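Local coordinates for lectin (Colocasia esculenta, PDB 5T1X), which binds mannose specifically as a GNA-related, bulb-type lectin and agglutinates rabbit erythrocytes, at residues L55-E60 and S78-Y83. Residues are numbered along the deposited sequence; the frame is centred on the assembly and turned at random.
Sequences LTDYGE and SVKGNY
Y83 lays one face of its ring under the peptide joining Y58 to G59, in a CH-pi contact with G59 CA 3.6 Å from the ring centroid. The type I beta turn T56-G59, linking strands 52-55 and 61-64 of this bulb-type lectin domain, is thereby seated on the loop that leads into strand 84-88. T56 OG1 ties the turn together, accepting from the backbone N of Y58 (an ST turn) and of E60. Two backbone hydrogen bonds join the loops: G81 N to D57 O (2.8 Å) and S78 N to Y58 O (2.9 Å). D57 O also takes a CA-H...O contact from K80. On the outer side the Y58 ring crosses the aliphatic K80 chain, CE1 lying 3.7 Å from K80 CB, while S78 O sits in plane at the ring edge. K80, with CG anti to its backbone N (chi1 -167°) and extended beyond, runs beside D57. Inward, L55 CD2 packs on Y83 CB, and I105 of the other lectin chain also packs against Y83. One water bridges D57 OD1 and G81 O. The far end of the Y83 ring is pinned within its own loop, OH donating to a lone pair of V79 O at 2.6 Å.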
loop_
_atom_site.group_PDB
_atom_site.type_symbol
_atom_site.label_atom_id
_atom_site.label_comp_id
_atom_site.label_asym_id
_atom_site.label_seq_id
_atom_site.Cartn_x
_atom_site.Cartn_y
_atom_site.Cartn_z
ATOM N N LEU A 55 -3.749 -13.265 -1.534
ATOM C CA LEU A 55 -4.476 -12.237 -2.267
ATOM C C LEU A 55 -4.369 -12.582 -3.741
ATOM O O LEU A 55 -3.261 -12.698 -4.257
ATOM C CB LEU A 55 -3.895 -10.850 -1.933
ATOM C CG LEU A 55 -4.507 -9.611 -2.607
ATOM C CD1 LEU A 55 -5.946 -9.389 -2.170
ATOM C CD2 LEU A 55 -3.692 -8.377 -2.268
ATOM N N THR A 56 -5.507 -12.827 -4.397
ATOM C CA THR A 56 -5.517 -13.221 -5.815
ATOM C C THR A 56 -5.146 -12.048 -6.729
ATOM O O THR A 56 -5.113 -10.891 -6.297
ATOM C CB THR A 56 -6.874 -13.817 -6.237
ATOM O OG1 THR A 56 -7.861 -12.790 -6.355
ATOM C CG2 THR A 56 -7.354 -14.911 -5.313
ATOM N N ASP A 57 -4.892 -12.367 -8.018
ATOM C CA ASP A 57 -4.570 -11.387 -9.058
ATOM C C ASP A 57 -5.806 -10.558 -9.429
ATOM O O ASP A 57 -5.695 -9.645 -10.238
ATOM C CB ASP A 57 -3.990 -12.089 -10.299
ATOM C CG ASP A 57 -2.657 -12.782 -10.067
ATOM O OD1 ASP A 57 -1.950 -12.412 -9.099
ATOM O OD2 ASP A 57 -2.300 -13.670 -10.877
ATOM N N TYR A 58 -6.959 -10.836 -8.796
ATOM C CA TYR A 58 -8.206 -10.090 -8.991
ATOM C C TYR A 58 -8.568 -9.298 -7.715
ATOM O O TYR A 58 -9.627 -8.669 -7.650
ATOM C CB TYR A 58 -9.342 -11.025 -9.422
ATOM C CG TYR A 58 -9.035 -11.741 -10.718
ATOM C CD1 TYR A 58 -9.376 -11.180 -11.945
ATOM C CD2 TYR A 58 -8.395 -12.978 -10.719
ATOM C CE1 TYR A 58 -9.076 -11.826 -13.144
ATOM C CE2 TYR A 58 -8.076 -13.625 -11.912
ATOM C CZ TYR A 58 -8.415 -13.043 -13.122
ATOM O OH TYR A 58 -8.124 -13.692 -14.295
ATOM N N GLY A 59 -7.663 -9.310 -6.738
ATOM C CA GLY A 59 -7.801 -8.560 -5.494
ATOM C C GLY A 59 -8.682 -9.182 -4.436
ATOM O O GLY A 59 -9.165 -8.480 -3.548
ATOM N N GLU A 60 -8.873 -10.502 -4.498
ATOM C CA GLU A 60 -9.692 -11.190 -3.518
ATOM C C GLU A 60 -8.810 -11.780 -2.424
ATOM O O GLU A 60 -7.834 -12.475 -2.728
ATOM C CB GLU A 60 -10.507 -12.295 -4.211
ATOM C CG GLU A 60 -11.659 -12.838 -3.388
ATOM C CD GLU A 60 -12.563 -13.799 -4.141
ATOM O OE1 GLU A 60 -12.151 -14.321 -5.202
ATOM O OE2 GLU A 60 -13.698 -14.026 -3.668
ATOM N N SER A 78 -11.847 -7.397 -8.914
ATOM C CA SER A 78 -11.723 -6.418 -9.988
ATOM C C SER A 78 -10.919 -7.057 -11.146
ATOM O O SER A 78 -10.943 -8.283 -11.286
ATOM C CB SER A 78 -11.114 -5.115 -9.464
ATOM O OG SER A 78 -11.158 -4.098 -10.449
ATOM N N VAL A 79 -10.262 -6.255 -11.998
ATOM C CA VAL A 79 -9.513 -6.760 -13.166
ATOM C C VAL A 79 -8.230 -7.489 -12.757
ATOM O O VAL A 79 -7.723 -7.273 -11.659
ATOM C CB VAL A 79 -9.187 -5.640 -14.184
ATOM C CG1 VAL A 79 -10.460 -5.094 -14.819
ATOM C CG2 VAL A 79 -8.362 -4.515 -13.550
ATOM N N LYS A 80 -7.683 -8.326 -13.655
ATOM C CA LYS A 80 -6.423 -9.014 -13.365
ATOM C C LYS A 80 -5.305 -7.991 -13.300
ATOM O O LYS A 80 -5.195 -7.120 -14.165
ATOM C CB LYS A 80 -6.116 -10.100 -14.405
ATOM C CG LYS A 80 -5.001 -11.041 -13.996
ATOM C CD LYS A 80 -4.757 -12.087 -15.074
ATOM C CE LYS A 80 -3.848 -13.184 -14.576
ATOM N NZ LYS A 80 -3.634 -14.233 -15.605
ATOM N N GLY A 81 -4.519 -8.074 -12.242
ATOM C CA GLY A 81 -3.416 -7.149 -12.029
ATOM C C GLY A 81 -2.768 -7.358 -10.683
ATOM O O GLY A 81 -2.873 -8.443 -10.104
ATOM N N ASN A 82 -2.086 -6.310 -10.196
ATOM C CA ASN A 82 -1.354 -6.301 -8.924
ATOM C C ASN A 82 -2.147 -5.551 -7.879
ATOM O O ASN A 82 -2.515 -4.394 -8.098
ATOM C CB ASN A 82 0.030 -5.650 -9.105
ATOM C CG ASN A 82 0.914 -6.329 -10.124
ATOM O OD1 ASN A 82 1.078 -7.544 -10.129
ATOM N ND2 ASN A 82 1.524 -5.548 -10.998
ATOM N N TYR A 83 -2.396 -6.206 -6.738
ATOM C CA TYR A 83 -3.196 -5.635 -5.657
ATOM C C TYR A 83 -2.399 -5.573 -4.370
ATOM O O TYR A 83 -1.372 -6.243 -4.236
ATOM C CB TYR A 83 -4.474 -6.479 -5.454
ATOM C CG TYR A 83 -5.473 -6.291 -6.576
ATOM C CD1 TYR A 83 -6.548 -5.422 -6.435
ATOM C CD2 TYR A 83 -5.328 -6.960 -7.789
ATOM C CE1 TYR A 83 -7.441 -5.199 -7.482
ATOM C CE2 TYR A 83 -6.197 -6.723 -8.855
ATOM C CZ TYR A 83 -7.253 -5.839 -8.693
ATOM O OH TYR A 83 -8.123 -5.588 -9.718
HETATM O O HOH W 1 -0.743 -10.010 -9.128
#